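Local coordinates for protein aminotransferase, class I (PDB 2O1B) that probably catalyses pyridoxal-5'-phosphate-dependent transfer of the amino group between aspartate or related amino acids and 2-oxo acids, at residues E88-A93 and A289-A294; F97-R100 and V104-D107; P169-V174 and I207-G212; G224-D229 and N310-R315; Q351-L356 and I362-G367. One frame throughout, in Å; residues are numbered along the deposited sequence.

In the fold
Contacts 1, 3, 4 and 5 are buried, contact 2 only partly. Contacts 1 and 2 share helix 88-102: one packs its first turn on helix 288-300, the other folds the following loop back on its last turns. Contacts 3 and 4 use edge-to-face aromatic pairs, but contact 3 packs a loop and the end of helix 200-210 against strand 182-187 of the large sheet, while contact 4 joins a loop near the cofactor to helix 302-325. Contact 5, across the chain's centre from contacts 1 and 2, packs helix 349-360 on the chain entering the smaller antiparallel sheet. Like contact 2 it pairs a helix with the chain just beyond it, yet adds waters and a well-formed backbone bond.

Contact 1. Residues E88-A93 and A289-A294; sequences EAFKQA and ALQDAA
One face of the Phe90 ring looks onto the backbone carbonyl O of Gln291, while the methyl of Ala294 approaches the same ring obliquely, its CB 3.7 Å from Phe90 CZ. The flat amide of Gln291 does not stack: its plane is turned 40° from the ring, and its OE1 comes to 3.6 Å from Phe90 CD2. The two side chains cross at about a right angle, the CG of Gln291 also resting near CD2. With its CG opposite the backbone N (chi1 -166°), Phe90 projects from the first turn of helix 88-102 towards helix 288-300. This is helix-helix packing beside the central mixed sheet of the fold type I aminotransferases. The same ring meets Ile114 of edge strand 112-115 and, further along helix 288-300, Ile295 and Leu298. Alanine suits position 294 because a single methyl lets the broad ring come close to the helix. Gln291 is buried but not left wanting: its OE1 is hydrogen-bonded to the backbone N of Lys87, just ahead of Glu88, and its NE2 to the carbonyl O of Met286, so both ends of the amide are held while its aliphatic part serves as an apolar surface for Phe90.

Contact 2. Residues F97-R100 and V104-D107; sequences FYQR and VTLD
Tyr98 and Val104 are linked where the chain leaves helix 88-102 and doubles back on its last turns: Val104 N gives a nearly straight but long and weak hydrogen bond to Tyr98 O (3.4 Å, 172°), and the CA atoms of Gln99 and Val104 are 4.8 Å apart. Beside this bond Tyr98 and Val104 run side by side in the same direction. The branched CB of Val104 sits at the edge of the tyrosine ring, close to its plane and 4.0 Å from Tyr98 CD2. Leu106 comes in at a slant, its CD1 3.6 Å from Tyr98 CB and within 3.9 Å of Tyr98 CG, so the leucine packs on the root of the side chain. A chi1 of -101°, away from the usual staggered values, turns the Tyr98 ring to fit beside these two residues. The Tyr98 side is thus apolar, valine and leucine supplying its partners from an irregular segment. Gln99 and Thr105 form the more exposed, polar flank: Gln99 bends at chi2 (63°) and runs alongside Thr105, which has two conformers, leaving their closest approach doubtful. Leu106 and Tyr98 also reach Val266 of strand 263-267. Tyr98 packs through its carbon frame while its OH is held by Glu247, and cohesion here probably owes more to packing than to the weak backbone bond.

Contact 3. Residues P169-V174 and I207-G212; sequences PDWSKV and IAKFKG
Phe210 drives the edge of its ring into one face of Trp171, and this is the close-packed part of the contact. It is a T-shaped pair with the six-membered ring of the indole: the centroids are 5.0 Å apart, the planes stand at 87°, and Phe210 CE2 lies 3.7 Å from Trp171 CZ3. Pro169 CB lies over the outer part of the opposite face, 3.5 Å above the indole plane; a large flat residue suits this place because it offers a surface to each side. The phenylalanine is itself covered on one face by CG of its neighbour Lys209. Towards solvent the packing thins out. Lys209, exposed and bent at chi2 (79°), lends only its methylene groups, with CE 3.9 Å from Trp171 CB. On the outer side of the loop, Ser172 OG donates to Asp170 OD2 (2.9 Å), a local bond that pins the turn on which Trp171 is carried. Beneath lies the large sheet: Trp171 and Phe210 both touch Ile185 of strand 182-187. Phe210 also meets Ile179 of helix 176-181, and the indole leans on Glu205 and Ala206, so the pair joins the loop before helix 176-181 to the end of helix 200-210.

Contact 4. Residues G224-D229 and N310-R315; sequences GAFGFD and NVFKTR
Phe228 lays one face of its ring over the backbone of helix 302-325, with Lys313 CA 4.0 Å from the ring centroid and only 27° off its normal, a CH-pi contact. The far end of the ring reaches the preceding residue, CZ lying 3.8 Å from Phe312 CB. A flat ring suits this place because its face lets the helix backbone come close, Phe228 CE2 lying 3.4 Å from Lys313 N. Lys313 slides past the phenylalanine in the opposite direction: fully extended from a CG that lies opposite the backbone N (chi1 -177°), it stretches its NZ to Phe228 O, 2.9 Å away, in a weak hydrogen bond. One lysine therefore offers its backbone CA and its CB to the ring and its ammonium to the carbonyl. The loop follows strand 216-220, and segment 224-229 starts just beyond Tyr223, a residue of the cofactor pocket; helix 302-325 is probably the long helix that links large and small domains in this fold type. Nearer the pocket, Phe226 points its ring edge at the face of Phe312 in an offset edge-to-face pair, with planes at 89°, centroids 5.6 Å apart and Phe226 CE1 3.8 Å from Phe312 CD2. Phe226 also touches Lys253 of the pocket, while Gly227 N and Ser309 OG of the same long helix form a hydrogen bond.

Contact 5. Residues Q351-L356 and I362-G367; sequences QFEQFL and ILVAPG
Leu356 and Val364 cross at about a right angle, and the leucine CD1 nestles equally against both valine methyls, 3.8 Å from Val364 CG1 and from Val364 CG2. The branched ends pack on the buried side of helix 349-360, where Leu356 also meets Leu396 and Val364 touches Val378 and Ile380 of the neighbouring strand 377-381. One turn earlier Glu353, extended with CG opposite the backbone N (chi1 178°), slants over the ring of Pro366, OE1 3.5 Å from Pro366 CG, and runs alongside Leu363 in the same direction. A water donates to Glu353 OE2 (2.8 Å) and to Val364 O (2.8 Å), tying the acid to the strand backbone; a second, between the backbones, donates to Glu353 O and Ile362 O and accepts from Val364 N (3.0 Å). Helix and strand are joined directly where the chain turns, Ile362 N donating to Leu356 O at 3.0 Å and 171°, though the donor stands well above the carbonyl plane. Strand 365-366 is, within this chain, an edge strand of the four-stranded antiparallel sheet. Proline suits such an edge, as it has no N-H to offer, and an acid suits a partly exposed position where a water can bind its OE2. The side chains therefore pack largely through carbon, while waters and one direct bond join helix and strand, accounting for N and O of both Ile362 and Val364.

Contact 1. Residues E88-A93 and A289-A294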
# COMPACT_ATOMS: atom_id res chain seq x y z
N GLU A 88 19.36 2.40 2.10
CA GLU A 88 20.13 3.40 2.83
C GLU A 88 20.26 4.70 2.05
O GLU A 88 20.12 5.79 2.62
CB GLU A 88 21.52 2.86 3.17
CG GLU A 88 21.60 2.22 4.54
CD GLU A 88 21.41 3.23 5.67
OE1 GLU A 88 22.26 4.15 5.80
OE2 GLU A 88 20.41 3.10 6.40
N ALA A 89 20.53 4.59 0.75
CA ALA A 89 20.64 5.75 -0.12
C ALA A 89 19.34 6.58 -0.17
O ALA A 89 19.39 7.79 -0.34
CB ALA A 89 21.07 5.33 -1.51
N PHE A 90 18.19 5.91 -0.04
CA PHE A 90 16.88 6.60 -0.01
C PHE A 90 16.72 7.31 1.32
O PHE A 90 16.45 8.52 1.35
CB PHE A 90 15.72 5.62 -0.32
CG PHE A 90 14.38 6.29 -0.66
CD1 PHE A 90 14.27 7.65 -0.93
CD2 PHE A 90 13.22 5.52 -0.73
CE1 PHE A 90 13.03 8.23 -1.22
CE2 PHE A 90 11.97 6.09 -1.04
CZ PHE A 90 11.88 7.44 -1.28
N LYS A 91 16.92 6.59 2.42
CA LYS A 91 16.87 7.22 3.75
C LYS A 91 17.79 8.45 3.83
O LYS A 91 17.45 9.47 4.43
CB LYS A 91 17.26 6.22 4.84
CG LYS A 91 16.36 4.99 4.93
CD LYS A 91 16.90 4.06 6.01
CE LYS A 91 16.12 2.76 6.07
NZ LYS A 91 16.88 1.74 6.86
N GLN A 92 18.96 8.32 3.20
CA GLN A 92 19.95 9.38 3.17
C GLN A 92 19.55 10.56 2.28
O GLN A 92 19.84 11.70 2.61
CB GLN A 92 21.30 8.82 2.73
CG GLN A 92 22.45 9.82 2.81
CD GLN A 92 22.84 10.15 4.24
OE1 GLN A 92 23.15 9.27 5.03
NE2 GLN A 92 22.86 11.44 4.57
N ALA A 93 18.90 10.28 1.15
CA ALA A 93 18.43 11.35 0.26
C ALA A 93 17.34 12.17 0.94
O ALA A 93 17.24 13.38 0.72
CB ALA A 93 17.93 10.79 -1.07
N ALA A 289 13.64 -0.03 -7.96
CA ALA A 289 13.76 0.92 -9.08
C ALA A 289 12.98 2.22 -8.83
O ALA A 289 13.42 3.31 -9.22
CB ALA A 289 13.34 0.28 -10.38
N LEU A 290 11.82 2.11 -8.19
CA LEU A 290 11.07 3.29 -7.75
C LEU A 290 11.86 4.07 -6.70
O LEU A 290 11.89 5.30 -6.70
CB LEU A 290 9.68 2.92 -7.22
CG LEU A 290 8.80 4.06 -6.67
CD1 LEU A 290 8.59 5.19 -7.70
CD2 LEU A 290 7.45 3.53 -6.14
N GLN A 291 12.53 3.35 -5.80
CA GLN A 291 13.38 4.01 -4.80
C GLN A 291 14.52 4.80 -5.47
O GLN A 291 14.79 5.94 -5.07
CB GLN A 291 13.96 2.99 -3.81
CG GLN A 291 12.95 2.36 -2.85
CD GLN A 291 13.65 1.59 -1.76
OE1 GLN A 291 14.43 2.17 -1.00
NE2 GLN A 291 13.38 0.29 -1.67
N ASP A 292 15.16 4.22 -6.48
CA ASP A 292 16.26 4.89 -7.19
C ASP A 292 15.81 6.16 -7.93
O ASP A 292 16.52 7.18 -7.90
CB ASP A 292 16.94 3.90 -8.17
CG ASP A 292 17.73 2.81 -7.44
OD1 ASP A 292 17.82 2.88 -6.20
OD2 ASP A 292 18.24 1.86 -8.10
N ALA A 293 14.66 6.10 -8.59
CA ALA A 293 14.08 7.27 -9.24
C ALA A 293 13.77 8.37 -8.22
O ALA A 293 14.02 9.54 -8.48
CB ALA A 293 12.82 6.88 -9.99
N ALA A 294 13.23 7.98 -7.07
CA ALA A 294 12.96 8.90 -5.97
C ALA A 294 14.24 9.56 -5.41
O ALA A 294 14.26 10.76 -5.11
CB ALA A 294 12.19 8.19 -4.87

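Contact 2. Residues F97-R100 and V104-D107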
# COMPACT_ATOMS: atom_id res chain seq x y z
N PHE A 97 17.82 16.09 1.93
CA PHE A 97 16.80 17.01 1.43
C PHE A 97 16.31 17.90 2.57
O PHE A 97 16.40 19.12 2.50
CB PHE A 97 15.66 16.21 0.79
CG PHE A 97 14.54 17.04 0.23
CD1 PHE A 97 14.64 17.62 -1.03
CD2 PHE A 97 13.35 17.18 0.94
CE1 PHE A 97 13.58 18.38 -1.56
CE2 PHE A 97 12.29 17.94 0.41
CZ PHE A 97 12.41 18.53 -0.84
N TYR A 98 15.82 17.28 3.64
CA TYR A 98 15.36 18.06 4.79
C TYR A 98 16.41 19.00 5.40
O TYR A 98 16.07 20.11 5.80
CB TYR A 98 14.69 17.17 5.84
CG TYR A 98 13.19 17.29 5.72
CD1 TYR A 98 12.51 16.78 4.60
CD2 TYR A 98 12.45 17.96 6.69
CE1 TYR A 98 11.12 16.92 4.47
CE2 TYR A 98 11.06 18.09 6.58
CZ TYR A 98 10.41 17.58 5.47
OH TYR A 98 9.05 17.72 5.36
N GLN A 99 17.67 18.56 5.42
CA GLN A 99 18.75 19.40 5.91
C GLN A 99 18.95 20.65 5.06
O GLN A 99 18.93 21.77 5.58
CB GLN A 99 20.07 18.61 6.02
CG GLN A 99 21.22 19.41 6.63
CD GLN A 99 20.94 19.83 8.06
OE1 GLN A 99 20.68 19.00 8.93
NE2 GLN A 99 21.01 21.12 8.30
N ARG A 100 19.16 20.49 3.75
CA ARG A 100 19.40 21.67 2.92
C ARG A 100 18.13 22.47 2.62
O ARG A 100 18.21 23.66 2.34
CB ARG A 100 20.20 21.33 1.64
CG ARG A 100 19.49 20.42 0.69
CD ARG A 100 20.27 20.23 -0.61
NE ARG A 100 19.36 19.64 -1.60
CZ ARG A 100 19.17 18.34 -1.79
NH1 ARG A 100 19.85 17.43 -1.09
NH2 ARG A 100 18.30 17.94 -2.70
N VAL A 104 16.68 20.92 9.02
CA VAL A 104 16.16 19.96 9.97
C VAL A 104 17.06 18.73 9.96
O VAL A 104 17.23 18.10 8.91
CB VAL A 104 14.72 19.52 9.62
CG1 VAL A 104 14.23 18.43 10.56
CG2 VAL A 104 13.76 20.71 9.65
N THR A 105 17.62 18.41 11.12
CA THR A 105 18.47 17.24 11.28
C THR A 105 17.63 16.02 11.63
O THR A 105 16.90 16.03 12.64
CB THR A 105 19.53 17.42 12.38
OG1 THR A 105 18.88 17.61 13.64
CG2 THR A 105 20.40 18.62 12.09
N LEU A 106 17.73 14.99 10.80
CA LEU A 106 16.97 13.77 11.01
C LEU A 106 17.87 12.54 11.05
O LEU A 106 18.85 12.47 10.31
CB LEU A 106 15.97 13.59 9.88
CG LEU A 106 14.96 14.71 9.73
CD1 LEU A 106 14.42 14.60 8.33
CD2 LEU A 106 13.88 14.60 10.79
N ASP A 107 17.51 11.58 11.90
CA ASP A 107 18.20 10.30 11.96
C ASP A 107 17.56 9.31 10.98
O ASP A 107 16.34 9.11 10.99
CB ASP A 107 18.17 9.74 13.39
CG ASP A 107 18.91 8.41 13.51
OD1 ASP A 107 18.43 7.39 12.97
OD2 ASP A 107 19.98 8.39 14.15

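Contact 3. Residues P169-V174 and I207-G212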
# COMPACT_ATOMS: atom_id res chain seq x y z
N PRO A 169 -5.33 27.86 12.80
CA PRO A 169 -6.05 27.33 13.96
C PRO A 169 -6.19 28.39 15.05
O PRO A 169 -5.32 29.25 15.19
CB PRO A 169 -5.13 26.21 14.47
CG PRO A 169 -4.20 25.91 13.33
CD PRO A 169 -4.02 27.21 12.64
N ASP A 170 -7.30 28.33 15.78
CA ASP A 170 -7.45 29.16 16.96
C ASP A 170 -7.71 28.23 18.14
O ASP A 170 -8.86 27.83 18.41
CB ASP A 170 -8.59 30.18 16.81
CG ASP A 170 -8.64 31.16 17.99
OD1 ASP A 170 -9.33 32.19 17.88
OD2 ASP A 170 -7.99 30.92 19.02
N TRP A 171 -6.63 27.90 18.83
CA TRP A 171 -6.65 26.89 19.87
C TRP A 171 -7.54 27.29 21.05
O TRP A 171 -8.10 26.43 21.72
CB TRP A 171 -5.23 26.55 20.32
CG TRP A 171 -4.31 26.18 19.18
CD1 TRP A 171 -3.22 26.88 18.74
CD2 TRP A 171 -4.40 25.03 18.33
NE1 TRP A 171 -2.63 26.24 17.68
CE2 TRP A 171 -3.34 25.10 17.40
CE3 TRP A 171 -5.28 23.94 18.26
CZ2 TRP A 171 -3.12 24.12 16.43
CZ3 TRP A 171 -5.08 22.98 17.28
CH2 TRP A 171 -4.00 23.08 16.38
N SER A 172 -7.67 28.59 21.28
CA SER A 172 -8.50 29.09 22.37
C SER A 172 -10.00 28.88 22.11
O SER A 172 -10.80 28.92 23.03
CB SER A 172 -8.21 30.57 22.65
OG SER A 172 -8.84 31.41 21.70
N LYS A 173 -10.35 28.66 20.84
CA LYS A 173 -11.75 28.45 20.46
C LYS A 173 -12.15 26.97 20.39
O LYS A 173 -13.34 26.66 20.28
CB LYS A 173 -12.04 29.15 19.13
CG LYS A 173 -12.22 30.66 19.23
CD LYS A 173 -12.23 31.28 17.84
CE LYS A 173 -12.21 32.81 17.88
NZ LYS A 173 -13.56 33.40 17.75
N VAL A 174 -11.18 26.06 20.44
CA VAL A 174 -11.48 24.63 20.56
C VAL A 174 -12.02 24.37 21.98
O VAL A 174 -11.42 24.81 22.96
CB VAL A 174 -10.25 23.72 20.29
CG1 VAL A 174 -10.66 22.24 20.23
CG2 VAL A 174 -9.54 24.12 18.99
N ILE A 207 2.93 23.73 18.64
CA ILE A 207 3.89 22.95 19.42
C ILE A 207 3.82 23.30 20.92
O ILE A 207 3.75 22.41 21.76
CB ILE A 207 5.34 23.12 18.87
CG1 ILE A 207 5.45 22.53 17.46
CG2 ILE A 207 6.36 22.46 19.81
CD1 ILE A 207 6.66 23.02 16.68
N ALA A 208 3.81 24.59 21.24
CA ALA A 208 3.70 25.03 22.63
C ALA A 208 2.38 24.61 23.27
O ALA A 208 2.33 24.31 24.46
CB ALA A 208 3.89 26.53 22.73
N LYS A 209 1.31 24.59 22.48
CA LYS A 209 0.00 24.19 23.00
C LYS A 209 -0.04 22.70 23.40
O LYS A 209 -0.69 22.35 24.38
CB LYS A 209 -1.10 24.53 21.99
CG LYS A 209 -2.54 24.22 22.45
CD LYS A 209 -3.09 25.29 23.39
CE LYS A 209 -4.51 24.96 23.80
NZ LYS A 209 -4.57 24.36 25.16
N PHE A 210 0.66 21.85 22.64
CA PHE A 210 0.55 20.39 22.83
C PHE A 210 1.81 19.66 23.32
O PHE A 210 1.78 18.44 23.50
CB PHE A 210 -0.03 19.70 21.57
CG PHE A 210 -1.38 20.23 21.18
CD1 PHE A 210 -2.50 19.95 21.95
CD2 PHE A 210 -1.52 21.06 20.07
CE1 PHE A 210 -3.74 20.45 21.61
CE2 PHE A 210 -2.76 21.57 19.73
CZ PHE A 210 -3.87 21.27 20.49
N LYS A 211 2.90 20.38 23.53
CA LYS A 211 4.10 19.75 24.08
C LYS A 211 3.82 19.36 25.54
O LYS A 211 3.22 20.13 26.29
CB LYS A 211 5.34 20.65 23.95
CG LYS A 211 6.58 20.18 24.74
CD LYS A 211 7.87 20.94 24.36
CE LYS A 211 7.76 22.45 24.50
NZ LYS A 211 7.49 22.91 25.90
N GLY A 212 4.20 18.14 25.91
CA GLY A 212 3.93 17.63 27.25
C GLY A 212 2.50 17.15 27.47
O GLY A 212 2.10 16.87 28.60

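Contact 4. Residues G224-D229 and N310-R315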
# COMPACT_ATOMS: atom_id res chain seq x y z
N GLY A 224 4.34 21.53 -0.03
CA GLY A 224 5.54 22.18 0.46
C GLY A 224 6.30 22.99 -0.56
O GLY A 224 6.79 24.08 -0.24
N ALA A 225 6.36 22.50 -1.80
CA ALA A 225 7.12 23.15 -2.89
C ALA A 225 6.49 24.45 -3.41
O ALA A 225 7.17 25.29 -4.01
CB ALA A 225 7.30 22.18 -4.05
N PHE A 226 5.18 24.58 -3.19
CA PHE A 226 4.37 25.64 -3.78
C PHE A 226 4.08 26.72 -2.71
O PHE A 226 3.11 26.64 -1.97
CB PHE A 226 3.08 25.03 -4.38
CG PHE A 226 3.34 23.90 -5.38
CD1 PHE A 226 3.38 24.16 -6.75
CD2 PHE A 226 3.56 22.59 -4.94
CE1 PHE A 226 3.63 23.13 -7.67
CE2 PHE A 226 3.82 21.56 -5.84
CZ PHE A 226 3.85 21.84 -7.22
N GLY A 227 4.98 27.71 -2.63
CA GLY A 227 4.87 28.80 -1.66
C GLY A 227 5.10 30.05 -2.44
O GLY A 227 6.18 30.25 -3.00
N PHE A 228 4.06 30.89 -2.55
CA PHE A 228 4.06 31.93 -3.58
C PHE A 228 4.78 33.21 -3.18
O PHE A 228 5.58 33.73 -3.95
CB PHE A 228 2.64 32.20 -4.09
CG PHE A 228 1.99 31.00 -4.73
CD1 PHE A 228 0.65 30.74 -4.55
CD2 PHE A 228 2.75 30.12 -5.51
CE1 PHE A 228 0.06 29.61 -5.15
CE2 PHE A 228 2.18 28.98 -6.10
CZ PHE A 228 0.84 28.74 -5.93
N ASP A 229 4.51 33.70 -1.98
CA ASP A 229 5.14 34.93 -1.51
C ASP A 229 6.21 34.70 -0.44
O ASP A 229 6.81 35.64 0.07
CB ASP A 229 4.08 35.91 -0.99
CG ASP A 229 4.59 37.35 -0.95
OD1 ASP A 229 4.25 38.06 0.02
OD2 ASP A 229 5.32 37.78 -1.88
N ASN A 310 7.04 28.83 -8.99
CA ASN A 310 6.92 30.05 -9.77
C ASN A 310 5.85 29.98 -10.86
O ASN A 310 5.10 30.93 -11.05
CB ASN A 310 8.28 30.47 -10.32
CG ASN A 310 9.26 30.86 -9.22
OD1 ASN A 310 10.48 30.69 -9.37
ND2 ASN A 310 8.74 31.36 -8.11
N VAL A 311 5.77 28.84 -11.55
CA VAL A 311 4.79 28.62 -12.62
C VAL A 311 3.36 28.75 -12.09
O VAL A 311 2.50 29.37 -12.72
CB VAL A 311 4.99 27.26 -13.33
CG1 VAL A 311 3.72 26.81 -14.04
CG2 VAL A 311 6.18 27.34 -14.34
N PHE A 312 3.11 28.18 -10.92
CA PHE A 312 1.78 28.27 -10.32
C PHE A 312 1.48 29.64 -9.72
O PHE A 312 0.33 30.10 -9.72
CB PHE A 312 1.53 27.12 -9.35
CG PHE A 312 1.14 25.85 -10.05
CD1 PHE A 312 -0.20 25.54 -10.23
CD2 PHE A 312 2.10 25.01 -10.60
CE1 PHE A 312 -0.57 24.38 -10.91
CE2 PHE A 312 1.74 23.87 -11.28
CZ PHE A 312 0.39 23.55 -11.43
N LYS A 313 2.54 30.31 -9.26
CA LYS A 313 2.44 31.67 -8.76
C LYS A 313 1.84 32.60 -9.82
O LYS A 313 0.86 33.30 -9.54
CB LYS A 313 3.81 32.17 -8.33
CG LYS A 313 3.82 33.55 -7.73
CD LYS A 313 5.26 33.94 -7.45
CE LYS A 313 5.34 35.23 -6.67
NZ LYS A 313 6.72 35.39 -6.10
N THR A 314 2.41 32.60 -11.02
CA THR A 314 1.91 33.47 -12.08
C THR A 314 0.55 33.00 -12.62
O THR A 314 -0.34 33.81 -12.85
CB THR A 314 2.93 33.69 -13.23
OG1 THR A 314 2.80 32.65 -14.21
CG2 THR A 314 4.35 33.72 -12.72
N ARG A 315 0.39 31.69 -12.80
CA ARG A 315 -0.91 31.13 -13.15
C ARG A 315 -2.00 31.66 -12.19
O ARG A 315 -3.08 32.06 -12.63
CB ARG A 315 -0.89 29.60 -13.11
CG ARG A 315 -0.31 28.95 -14.35
CD ARG A 315 -0.34 27.44 -14.21
NE ARG A 315 0.22 26.79 -15.39
CZ ARG A 315 0.30 25.48 -15.56
NH1 ARG A 315 -0.17 24.65 -14.64
NH2 ARG A 315 0.84 25.00 -16.67

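Contact 5. Residues Q351-L356 and I362-G367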
# COMPACT_ATOMS: atom_id res chain seq x y z
N GLN A 351 -24.64 22.60 -5.86
CA GLN A 351 -25.49 23.26 -6.84
C GLN A 351 -24.66 24.09 -7.81
O GLN A 351 -24.93 24.09 -9.01
CB GLN A 351 -26.54 24.13 -6.15
CG GLN A 351 -27.68 23.34 -5.55
CD GLN A 351 -28.52 24.15 -4.58
OE1 GLN A 351 -28.08 25.19 -4.08
NE2 GLN A 351 -29.74 23.68 -4.32
N PHE A 352 -23.66 24.80 -7.30
CA PHE A 352 -22.76 25.58 -8.15
C PHE A 352 -21.88 24.67 -8.99
O PHE A 352 -21.59 24.98 -10.15
CB PHE A 352 -21.93 26.56 -7.32
CG PHE A 352 -21.31 27.68 -8.13
CD1 PHE A 352 -19.98 28.04 -7.93
CD2 PHE A 352 -22.06 28.39 -9.08
CE1 PHE A 352 -19.40 29.08 -8.65
CE2 PHE A 352 -21.48 29.43 -9.81
CZ PHE A 352 -20.14 29.78 -9.59
N GLU A 353 -21.45 23.54 -8.43
CA GLU A 353 -20.68 22.55 -9.18
C GLU A 353 -21.48 22.04 -10.38
O GLU A 353 -20.98 22.01 -11.50
CB GLU A 353 -20.25 21.37 -8.30
CG GLU A 353 -19.49 20.28 -9.06
CD GLU A 353 -19.67 18.87 -8.48
OE1 GLU A 353 -20.41 18.71 -7.47
OE2 GLU A 353 -19.08 17.93 -9.05
N GLN A 354 -22.73 21.65 -10.13
CA GLN A 354 -23.61 21.18 -11.19
C GLN A 354 -23.91 22.27 -12.23
O GLN A 354 -23.87 22.00 -13.43
CB GLN A 354 -24.88 20.55 -10.61
CG GLN A 354 -25.51 19.48 -11.51
CD GLN A 354 -24.63 18.23 -11.72
OE1 GLN A 354 -23.68 17.97 -10.97
NE2 GLN A 354 -24.97 17.45 -12.74
N PHE A 355 -24.19 23.49 -11.76
CA PHE A 355 -24.34 24.65 -12.65
C PHE A 355 -23.16 24.83 -13.61
O PHE A 355 -23.35 24.92 -14.82
CB PHE A 355 -24.53 25.93 -11.81
CG PHE A 355 -24.68 27.19 -12.63
CD1 PHE A 355 -25.91 27.54 -13.18
CD2 PHE A 355 -23.59 28.04 -12.83
CE1 PHE A 355 -26.06 28.71 -13.92
CE2 PHE A 355 -23.73 29.21 -13.57
CZ PHE A 355 -24.97 29.55 -14.12
N LEU A 356 -21.94 24.86 -13.06
CA LEU A 356 -20.74 25.08 -13.87
C LEU A 356 -20.48 23.98 -14.92
O LEU A 356 -20.09 24.28 -16.06
CB LEU A 356 -19.51 25.28 -12.97
CG LEU A 356 -19.40 26.57 -12.15
CD1 LEU A 356 -18.22 26.51 -11.18
CD2 LEU A 356 -19.25 27.77 -13.06
N ILE A 362 -17.38 23.58 -17.01
CA ILE A 362 -16.25 23.67 -16.09
C ILE A 362 -16.47 22.71 -14.93
O ILE A 362 -17.44 22.84 -14.18
CB ILE A 362 -16.05 25.11 -15.54
CG1 ILE A 362 -15.68 26.08 -16.66
CG2 ILE A 362 -14.98 25.14 -14.45
CD1 ILE A 362 -15.62 27.53 -16.23
N LEU A 363 -15.57 21.74 -14.79
CA LEU A 363 -15.64 20.84 -13.64
C LEU A 363 -14.83 21.45 -12.50
O LEU A 363 -13.66 21.78 -12.67
CB LEU A 363 -15.10 19.46 -13.98
CG LEU A 363 -15.82 18.20 -13.46
CD1 LEU A 363 -14.78 17.11 -13.14
CD2 LEU A 363 -16.72 18.44 -12.25
N VAL A 364 -15.47 21.62 -11.35
CA VAL A 364 -14.76 22.11 -10.18
C VAL A 364 -14.95 21.12 -9.05
O VAL A 364 -15.80 20.23 -9.14
CB VAL A 364 -15.22 23.54 -9.73
CG1 VAL A 364 -14.95 24.57 -10.82
CG2 VAL A 364 -16.69 23.54 -9.28
N ALA A 365 -14.17 21.30 -8.00
CA ALA A 365 -14.37 20.53 -6.79
C ALA A 365 -15.24 21.33 -5.83
O ALA A 365 -14.87 22.42 -5.40
CB ALA A 365 -13.03 20.19 -6.16
N PRO A 366 -16.41 20.77 -5.47
CA PRO A 366 -17.28 21.39 -4.49
C PRO A 366 -16.61 21.43 -3.12
O PRO A 366 -15.90 20.51 -2.75
CB PRO A 366 -18.50 20.46 -4.46
CG PRO A 366 -18.00 19.14 -4.95
CD PRO A 366 -16.98 19.50 -5.99
N GLY A 367 -16.85 22.51 -2.38
CA GLY A 367 -16.29 22.64 -1.05
C GLY A 367 -16.80 21.64 -0.04
O GLY A 367 -16.13 21.39 0.96
O HOH W 1 -18.32 22.04 -12.01
O HOH W 2 -16.36 17.44 -9.17